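Local coordinates for acetaldehyde dehydrogenase (Acetylating) (Geobacillus thermoglucosidasius, PDB 5J78), which probably catalyses the NAD-dependent, reversible conversion of acetaldehyde and coenzyme A into acetyl-CoA, as an acetylating aldehyde dehydrogenase, at residues N434-G442 and T451-H459. Residues are numbered along the deposited sequence; the frame is centred on the assembly and turned at random.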
# COMPACT_ATOMS: atom_id res chain seq x y z
N ASN A 434 32.21 -15.94 25.94
CA ASN A 434 32.89 -14.97 25.09
C ASN A 434 32.26 -14.82 23.69
O ASN A 434 32.86 -15.21 22.69
CB ASN A 434 34.36 -15.33 24.96
CG ASN A 434 35.12 -15.11 26.24
OD1 ASN A 434 34.94 -14.09 26.91
ND2 ASN A 434 35.96 -16.07 26.61
N VAL A 435 31.03 -14.32 23.65
CA VAL A 435 30.51 -13.65 22.46
C VAL A 435 30.49 -12.15 22.76
O VAL A 435 30.63 -11.77 23.90
CB VAL A 435 29.10 -14.17 22.08
CG1 VAL A 435 29.19 -15.63 21.72
CG2 VAL A 435 28.10 -13.99 23.23
N LYS A 436 30.34 -11.30 21.75
CA LYS A 436 30.42 -9.86 21.96
C LYS A 436 29.30 -9.37 22.89
O LYS A 436 28.14 -9.66 22.63
CB LYS A 436 30.34 -9.13 20.63
CG LYS A 436 31.54 -9.35 19.75
CD LYS A 436 32.79 -8.66 20.34
CE LYS A 436 34.01 -8.83 19.45
NZ LYS A 436 35.23 -8.34 20.13
N PRO A 437 29.63 -8.62 23.96
CA PRO A 437 28.55 -8.05 24.78
C PRO A 437 27.54 -7.23 23.96
O PRO A 437 27.92 -6.29 23.24
CB PRO A 437 29.28 -7.16 25.79
CG PRO A 437 30.64 -7.81 25.93
CD PRO A 437 30.96 -8.34 24.53
N SER A 438 26.26 -7.58 24.06
CA SER A 438 25.25 -6.94 23.24
C SER A 438 23.86 -7.19 23.80
O SER A 438 23.61 -8.23 24.44
CB SER A 438 25.33 -7.47 21.79
OG SER A 438 24.33 -6.93 20.94
N LEU A 439 22.95 -6.26 23.54
CA LEU A 439 21.52 -6.48 23.79
C LEU A 439 20.70 -6.50 22.50
O LEU A 439 19.48 -6.35 22.51
CB LEU A 439 21.00 -5.39 24.76
CG LEU A 439 21.66 -5.51 26.15
CD1 LEU A 439 21.33 -4.36 27.09
CD2 LEU A 439 21.28 -6.83 26.78
N THR A 440 21.39 -6.71 21.37
CA THR A 440 20.73 -6.86 20.08
C THR A 440 21.31 -8.10 19.46
O THR A 440 22.40 -8.07 18.87
CB THR A 440 20.93 -5.65 19.19
OG1 THR A 440 20.25 -4.54 19.77
CG2 THR A 440 20.40 -5.91 17.74
N LEU A 441 20.59 -9.19 19.62
CA LEU A 441 21.08 -10.51 19.26
C LEU A 441 20.46 -10.92 17.93
O LEU A 441 19.28 -11.20 17.85
CB LEU A 441 20.76 -11.52 20.36
CG LEU A 441 21.77 -11.64 21.51
CD1 LEU A 441 22.16 -10.30 22.02
CD2 LEU A 441 21.27 -12.54 22.66
N GLY A 442 21.26 -10.89 16.87
CA GLY A 442 20.74 -11.21 15.55
C GLY A 442 20.51 -12.71 15.42
O GLY A 442 21.31 -13.50 15.93
N THR A 451 22.08 -10.78 10.07
CA THR A 451 23.22 -11.38 10.76
C THR A 451 22.81 -12.21 11.98
O THR A 451 21.73 -12.02 12.55
CB THR A 451 24.23 -10.32 11.24
OG1 THR A 451 25.41 -10.98 11.72
CG2 THR A 451 23.66 -9.46 12.34
N SER A 452 23.69 -13.13 12.36
CA SER A 452 23.52 -13.96 13.56
C SER A 452 24.44 -13.49 14.67
O SER A 452 24.47 -14.09 15.74
CB SER A 452 23.83 -15.43 13.26
OG SER A 452 25.16 -15.55 12.77
N ASP A 453 25.20 -12.43 14.39
CA ASP A 453 26.09 -11.84 15.38
C ASP A 453 25.35 -11.16 16.51
O ASP A 453 24.23 -10.69 16.34
CB ASP A 453 26.98 -10.78 14.74
CG ASP A 453 27.90 -11.33 13.68
OD1 ASP A 453 28.03 -12.57 13.54
OD2 ASP A 453 28.51 -10.48 12.98
N ASN A 454 26.02 -11.09 17.65
CA ASN A 454 25.72 -10.08 18.65
C ASN A 454 26.17 -8.76 18.02
O ASN A 454 27.35 -8.58 17.71
CB ASN A 454 26.45 -10.35 19.98
CG ASN A 454 25.81 -11.47 20.79
OD1 ASN A 454 25.19 -12.37 20.23
ND2 ASN A 454 25.96 -11.41 22.12
N VAL A 455 25.22 -7.86 17.81
CA VAL A 455 25.49 -6.58 17.17
C VAL A 455 26.34 -5.72 18.08
O VAL A 455 26.08 -5.64 19.28
CB VAL A 455 24.18 -5.85 16.81
CG1 VAL A 455 24.46 -4.43 16.29
CG2 VAL A 455 23.39 -6.67 15.80
N THR A 456 27.33 -5.06 17.49
CA THR A 456 28.31 -4.30 18.25
C THR A 456 28.86 -3.18 17.34
O THR A 456 28.28 -2.89 16.27
CB THR A 456 29.43 -5.25 18.81
OG1 THR A 456 30.38 -4.50 19.57
CG2 THR A 456 30.15 -6.01 17.71
N VAL A 457 29.93 -2.51 17.77
CA VAL A 457 30.40 -1.30 17.06
C VAL A 457 30.82 -1.53 15.57
O VAL A 457 30.67 -0.64 14.73
CB VAL A 457 31.58 -0.66 17.83
CG1 VAL A 457 32.80 -1.58 17.82
CG2 VAL A 457 31.93 0.70 17.28
N THR A 458 31.30 -2.72 15.25
CA THR A 458 31.76 -3.01 13.91
C THR A 458 30.59 -3.12 12.93
O THR A 458 30.79 -3.08 11.72
CB THR A 458 32.59 -4.28 13.88
OG1 THR A 458 31.84 -5.38 14.42
CG2 THR A 458 33.85 -4.08 14.71
N HIS A 459 29.36 -3.22 13.44
CA HIS A 459 28.19 -3.23 12.57
C HIS A 459 27.73 -1.81 12.20
O HIS A 459 26.88 -1.64 11.32
CB HIS A 459 27.04 -4.01 13.23
CG HIS A 459 27.36 -5.46 13.44
ND1 HIS A 459 27.79 -5.96 14.65
CD2 HIS A 459 27.37 -6.50 12.57
CE1 HIS A 459 28.03 -7.25 14.52
NE2 HIS A 459 27.78 -7.61 13.27
O HOH W 1 30.06 -5.37 22.14
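The amide of N454 meets V435, the K436 carbonyl and L441. CG stands anti to its own carbonyl carbon (chi1 -76°), which carries the amide to the K436 carbonyl. ND2 donates to K436 O at 2.8 Å, approaching 20° out of the carbonyl plane. It also donates to G428 O, and OD1 accepts from R417, so both ends of this buried amide are held. V435 meets N454 at about a right angle, with CG2 3.5 Å from ND2. L441 instead lies alongside N454 and points the same way; its CG is 3.7 Å from OD1.

S438 packs its CB on N454 CB, and its OG is 2.7 Å from V455 O. The same OG accepts from T440 N, closing an ST turn. T440 turns CG2 onto V455 CG2 at 3.6 Å, while its OG1 hydrogen-bonds to T220 OG1. V455 N also donates to T440 O at 3.0 Å. G442 N donates to D453 O, and these two bonds flank the single beta bridge of L441 with N454. At the other end, a water joins P437 O to T456 OG1.

Within 451-459, H459 NE2 donates in its ring plane to the anti lone pair of D453 OD2, and ND1 accepts from T456 N. D453 OD1 forms a salt bridge with R465 of the second subunit. The arrangement is a single antiparallel bridge, L441 with N454 as a non-hydrogen-bonded pair, within the long loop that follows helix 424-428 and leads to strand 461-468 of the aldehyde dehydrogenase fold, packed on helix 143-156 and contributing to the interface with the second subunit.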